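Putative ketosteroid isomerase (Parabacteroides distasonis ATCC 8503, PDB 3KE7) probably works as a ketosteroid isomerase-like protein with a SnoaL-type NTF2 fold, its true substrate and reaction being unestablished. Local coordinates at residues I44-S49 with Q124-Y129; V90-L95 with N107-Y112. All blocks are in the same frame, centred on the assembly; numbering follows the deposited sequence. Where two conformers were deposited one is given.

Interaction 1: residues I44-S49 with Q124-Y129. With BCN (bicine), chain F.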
# COMPACT_ATOMS: atom_id res chain seq x y z
N ILE B 44 -7.38 -3.59 5.86
CA ILE B 44 -7.90 -3.35 4.54
C ILE B 44 -7.08 -4.22 3.61
O ILE B 44 -5.86 -4.26 3.68
CB ILE B 44 -7.74 -1.85 4.14
CG1 ILE B 44 -8.43 -0.92 5.12
CG2 ILE B 44 -8.20 -1.62 2.70
CD1 ILE B 44 -9.86 -1.09 5.22
N TYR B 45 -7.73 -4.86 2.65
CA TYR B 45 -7.07 -5.82 1.75
C TYR B 45 -7.57 -5.71 0.31
O TYR B 45 -8.78 -5.59 0.04
CB TYR B 45 -7.40 -7.24 2.26
CG TYR B 45 -6.89 -8.40 1.41
CD1 TYR B 45 -7.60 -8.80 0.31
CD2 TYR B 45 -5.73 -9.14 1.75
CE1 TYR B 45 -7.18 -9.83 -0.47
CE2 TYR B 45 -5.31 -10.19 0.99
CZ TYR B 45 -6.04 -10.51 -0.16
OH TYR B 45 -5.62 -11.58 -0.95
N PHE B 46 -6.61 -5.73 -0.63
CA PHE B 46 -6.85 -5.81 -2.04
C PHE B 46 -6.12 -7.00 -2.65
O PHE B 46 -4.98 -7.30 -2.28
CB PHE B 46 -6.26 -4.62 -2.81
CG PHE B 46 -6.75 -3.25 -2.46
CD1 PHE B 46 -7.84 -2.66 -3.12
CD2 PHE B 46 -6.06 -2.46 -1.56
CE1 PHE B 46 -8.20 -1.32 -2.89
CE2 PHE B 46 -6.49 -1.11 -1.34
CZ PHE B 46 -7.51 -0.58 -2.01
N ASP B 47 -6.74 -7.61 -3.66
CA ASP B 47 -6.04 -8.55 -4.52
C ASP B 47 -6.75 -8.52 -5.87
O ASP B 47 -7.77 -7.89 -6.01
CB ASP B 47 -5.84 -9.97 -3.95
CG ASP B 47 -7.08 -10.84 -3.96
OD1 ASP B 47 -8.00 -10.68 -4.80
OD2 ASP B 47 -7.09 -11.83 -3.15
N PRO B 48 -6.19 -9.15 -6.88
CA PRO B 48 -6.75 -9.03 -8.23
C PRO B 48 -8.07 -9.67 -8.46
O PRO B 48 -8.61 -9.50 -9.57
CB PRO B 48 -5.68 -9.69 -9.11
CG PRO B 48 -4.43 -9.55 -8.35
CD PRO B 48 -4.85 -9.77 -6.94
N SER B 49 -8.62 -10.39 -7.48
CA SER B 49 -9.91 -11.04 -7.71
C SER B 49 -11.08 -10.26 -7.14
O SER B 49 -12.21 -10.61 -7.39
CB SER B 49 -9.92 -12.42 -7.09
OG SER B 49 -10.09 -12.30 -5.71
N GLN B 124 -2.88 -3.28 6.44
CA GLN B 124 -3.21 -3.10 5.03
C GLN B 124 -2.40 -4.04 4.18
O GLN B 124 -1.19 -4.17 4.36
CB GLN B 124 -2.93 -1.65 4.58
CG GLN B 124 -3.44 -1.30 3.19
CD GLN B 124 -2.61 -1.77 1.99
OE1 GLN B 124 -3.13 -1.77 0.90
NE2 GLN B 124 -1.30 -2.15 2.21
N THR B 125 -3.05 -4.65 3.19
CA THR B 125 -2.42 -5.56 2.25
C THR B 125 -2.91 -5.21 0.86
O THR B 125 -4.13 -5.05 0.63
CB THR B 125 -2.80 -7.03 2.53
OG1 THR B 125 -2.33 -7.38 3.84
CG2 THR B 125 -2.28 -7.93 1.47
N HIS B 126 -1.98 -5.07 -0.08
CA HIS B 126 -2.30 -4.85 -1.48
C HIS B 126 -1.44 -5.77 -2.33
O HIS B 126 -0.23 -5.57 -2.44
CB HIS B 126 -2.05 -3.37 -1.88
CG HIS B 126 -2.68 -2.96 -3.19
ND1 HIS B 126 -3.13 -1.66 -3.40
CD2 HIS B 126 -2.84 -3.62 -4.37
CE1 HIS B 126 -3.56 -1.57 -4.66
NE2 HIS B 126 -3.46 -2.74 -5.25
N TRP B 127 -2.08 -6.81 -2.91
CA TRP B 127 -1.45 -7.72 -3.83
C TRP B 127 -1.90 -7.37 -5.23
O TRP B 127 -3.11 -7.18 -5.46
CB TRP B 127 -1.88 -9.18 -3.57
CG TRP B 127 -1.29 -9.80 -2.35
CD1 TRP B 127 -1.87 -9.97 -1.16
CD2 TRP B 127 0.04 -10.31 -2.24
NE1 TRP B 127 -0.99 -10.58 -0.29
CE2 TRP B 127 0.19 -10.82 -0.94
CE3 TRP B 127 1.09 -10.46 -3.13
CZ2 TRP B 127 1.38 -11.40 -0.49
CZ3 TRP B 127 2.27 -11.07 -2.72
CH2 TRP B 127 2.42 -11.51 -1.39
N SER B 128 -0.97 -7.27 -6.18
CA SER B 128 -1.38 -7.10 -7.58
C SER B 128 -0.47 -7.94 -8.46
O SER B 128 0.66 -8.28 -8.08
CB SER B 128 -1.41 -5.62 -7.99
OG SER B 128 -0.14 -5.02 -8.03
N TYR B 129 -0.94 -8.24 -9.69
CA TYR B 129 -0.09 -8.93 -10.65
C TYR B 129 0.89 -7.96 -11.26
O TYR B 129 0.58 -6.82 -11.50
CB TYR B 129 -0.90 -9.52 -11.78
CG TYR B 129 -1.92 -10.55 -11.38
CD1 TYR B 129 -1.56 -11.64 -10.63
CD2 TYR B 129 -3.23 -10.47 -11.86
CE1 TYR B 129 -2.49 -12.64 -10.31
CE2 TYR B 129 -4.17 -11.47 -11.54
CZ TYR B 129 -3.78 -12.52 -10.74
OH TYR B 129 -4.68 -13.52 -10.44
N1 BCN F . -1.12 -14.74 -2.36
C1 BCN F . -2.53 -14.55 -2.70
C2 BCN F . -2.99 -15.61 -3.72
O21 BCN F . -4.10 -15.50 -4.28
O22 BCN F . -2.23 -16.58 -3.95
C3 BCN F . -0.87 -14.38 -0.95
C4 BCN F . -1.25 -15.53 -0.02
O4 BCN F . -0.63 -16.70 -0.56
C5 BCN F . -0.32 -13.90 -3.23
C6 BCN F . 1.09 -14.41 -3.30
O6 BCN F . 1.10 -15.85 -3.53
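Ile44-Phe46 and Gln124-His126 form the parallel strand pair of an otherwise antiparallel curved sheet, and their strand axes approach to 4.7 Å. Thr125 N donates to Ile44 O, Thr125 O accepts from Phe46 N, and Trp127 N reaches Phe46 O almost straight (178° at the hydrogen). On the face of the dimer interface, the rings of Phe46 and His126 make an offset stack, centroids 4.5 Å apart and planes at 30°. Both nitrogens of this imidazole bond to the second subunit: ND1 to its Thr109 and NE2 to its Ser128. On the pocket face, Thr125 CG2 packs against Tyr45 CD2 at 3.7 Å, while Tyr45 OH donates to Asp47 OD2 (2.7 Å), which also bonds Tyr63. Asp47 OD1 accepts from Ser49 N in an Asx turn. Beyond it, rigid Pro48 lays CG over the centre of the Tyr129 ring, 3.7 Å above its plane. Trp127 sets CD1 at its ring rim 4.1 Å from Tyr45 CE2 and offers bicine C5 a broad face 3.6 Å away. An alanine here would probably strip bicine of that platform and leave Tyr45 CE2 without this neighbour. The concave sheet face is where NTF2-like folds usually hold their pocket, here lined by Trp127.

Interaction 2: residues V90-L95 with N107-Y112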
# COMPACT_ATOMS: atom_id res chain seq x y z
N VAL B 90 6.23 -0.11 6.60
CA VAL B 90 5.69 -0.34 5.25
C VAL B 90 6.63 -1.28 4.53
O VAL B 90 7.79 -0.91 4.29
CB VAL B 90 5.54 0.97 4.44
CG1 VAL B 90 4.86 0.70 3.06
CG2 VAL B 90 4.70 1.98 5.23
N LEU B 91 6.17 -2.49 4.23
CA LEU B 91 6.95 -3.50 3.49
C LEU B 91 6.48 -3.55 2.06
O LEU B 91 5.30 -3.77 1.77
CB LEU B 91 6.80 -4.86 4.15
CG LEU B 91 7.32 -6.04 3.34
CD1 LEU B 91 8.85 -5.97 3.12
CD2 LEU B 91 6.89 -7.37 4.02
N THR B 92 7.39 -3.33 1.15
CA THR B 92 7.08 -3.42 -0.29
C THR B 92 8.03 -4.42 -0.93
O THR B 92 9.23 -4.49 -0.59
CB THR B 92 7.17 -2.06 -1.02
OG1 THR B 92 8.43 -1.47 -0.74
CG2 THR B 92 6.06 -1.12 -0.52
N PHE B 93 7.53 -5.21 -1.87
CA PHE B 93 8.35 -6.18 -2.54
C PHE B 93 7.64 -6.67 -3.81
O PHE B 93 6.42 -6.45 -4.00
CB PHE B 93 8.68 -7.38 -1.61
CG PHE B 93 7.48 -8.14 -1.06
CD1 PHE B 93 6.86 -7.72 0.09
CD2 PHE B 93 7.05 -9.33 -1.66
CE1 PHE B 93 5.77 -8.41 0.61
CE2 PHE B 93 5.98 -10.05 -1.13
CZ PHE B 93 5.33 -9.55 0.00
N ASN B 94 8.42 -7.38 -4.63
CA ASN B 94 7.90 -8.17 -5.69
C ASN B 94 8.07 -9.63 -5.29
O ASN B 94 8.97 -9.94 -4.48
CB ASN B 94 8.58 -7.81 -7.01
CG ASN B 94 8.09 -6.51 -7.55
OD1 ASN B 94 8.68 -5.46 -7.31
ND2 ASN B 94 6.89 -6.55 -8.14
N LEU B 95 7.24 -10.49 -5.82
CA LEU B 95 7.30 -11.89 -5.46
C LEU B 95 7.08 -12.76 -6.66
O LEU B 95 6.07 -12.63 -7.32
CB LEU B 95 6.21 -12.22 -4.43
CG LEU B 95 6.28 -13.63 -3.75
CD1 LEU B 95 7.37 -13.63 -2.74
CD2 LEU B 95 4.95 -13.95 -3.07
N ASN B 107 3.27 -7.92 -7.24
CA ASN B 107 3.60 -6.69 -6.51
C ASN B 107 2.89 -6.82 -5.14
O ASN B 107 1.75 -7.31 -5.06
CB ASN B 107 2.97 -5.49 -7.19
CG ASN B 107 3.41 -5.30 -8.61
OD1 ASN B 107 4.61 -5.20 -8.90
ND2 ASN B 107 2.43 -5.17 -9.52
N CYS B 108 3.53 -6.34 -4.09
CA CYS B 108 2.92 -6.34 -2.77
C CYS B 108 3.32 -5.15 -1.91
O CYS B 108 4.52 -4.84 -1.77
CB CYS B 108 3.25 -7.63 -2.03
SG CYS B 108 2.34 -7.82 -0.44
N THR B 109 2.30 -4.54 -1.30
CA THR B 109 2.49 -3.60 -0.23
C THR B 109 1.80 -4.14 1.02
O THR B 109 0.57 -4.37 1.00
CB THR B 109 1.89 -2.25 -0.54
OG1 THR B 109 2.44 -1.77 -1.77
CG2 THR B 109 2.15 -1.23 0.60
N GLU B 110 2.52 -4.27 2.11
CA GLU B 110 1.97 -4.60 3.41
C GLU B 110 2.26 -3.42 4.33
O GLU B 110 3.39 -2.86 4.30
CB GLU B 110 2.63 -5.86 4.03
CG GLU B 110 2.60 -7.08 3.22
CD GLU B 110 1.28 -7.81 3.30
OE1 GLU B 110 0.30 -7.21 3.75
OE2 GLU B 110 1.23 -9.03 2.92
N VAL B 111 1.28 -3.00 5.13
CA VAL B 111 1.54 -2.04 6.18
C VAL B 111 1.32 -2.77 7.52
O VAL B 111 0.24 -3.28 7.77
CB VAL B 111 0.66 -0.83 6.12
CG1 VAL B 111 1.05 0.13 7.26
CG2 VAL B 111 0.80 -0.12 4.75
N TYR B 112 2.37 -2.81 8.36
CA TYR B 112 2.35 -3.39 9.69
C TYR B 112 2.35 -2.28 10.73
O TYR B 112 3.01 -1.23 10.54
CB TYR B 112 3.61 -4.24 9.94
CG TYR B 112 3.68 -5.61 9.27
CD1 TYR B 112 3.94 -5.74 7.93
CD2 TYR B 112 3.54 -6.76 10.03
CE1 TYR B 112 4.11 -6.97 7.34
CE2 TYR B 112 3.65 -8.01 9.45
CZ TYR B 112 3.93 -8.11 8.10
OH TYR B 112 4.09 -9.37 7.52
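Asn94 ND2 is gripped by two acceptors, Asn107 OD1 across the strand pair at 2.8 Å and the backbone O of Trp106. A primary amide suits this place because it has two N-H groups to give. The two amides lie side by side with their planes 75° apart. Between the strands, Leu91 pairs with Glu110 and Phe93 with Cys108 as hydrogen-bonded pairs, each joined by two backbone bonds; Leu91 N to Glu110 O measures 2.8 Å. Phe93 has CG between its backbone N and carbonyl carbon (chi1 59°), and its ring reaches over to Cys108. Cys108 CB sits 3.5 Å above the ring plane, toward the rim, while SG approaches obliquely, 3.5 Å from CZ. The small thiol side chain is slim enough for this close fit. On the opposite face, the beta-branched residues favoured in strands stand side by side, Thr109 CG2 lying 4.1 Å from both Val90 CG1 and Thr92 CG2. Strand 74-85 flanks the hairpin beside 90-95, and strand 120-129 beside 107-112. Helix 15-28 covers the face of Leu91, Phe93 and Tyr112, whereas the second subunit packs on that of Thr92, Asn94, Asn107 and Thr109.

Overall arrangement
Interactions 1 and 2 are successive parts of one sheet, their centres about 10 Å apart, joined where strand 120-129 runs antiparallel to strand 102-114. Ser128 O lies 2.8 Å from Asn107 N, a probable backbone hydrogen bond, and Thr125 OG1 probably bonds Glu110 OE1 at 2.6 Å on the concave face. That face also carries the bicine pocket, to which interaction 1 gives Trp127 and interaction 2 gives Leu95; Leu69, Pro71, Ser97 and Trp106 complete it. The side chain of Phe93 stays about 7 Å from bicine. On the other face both contacts meet the second subunit, where Gln124 OE1 bonds Thr109 OG1 of the partner chain, so a single sheet serves both pocket and dimer.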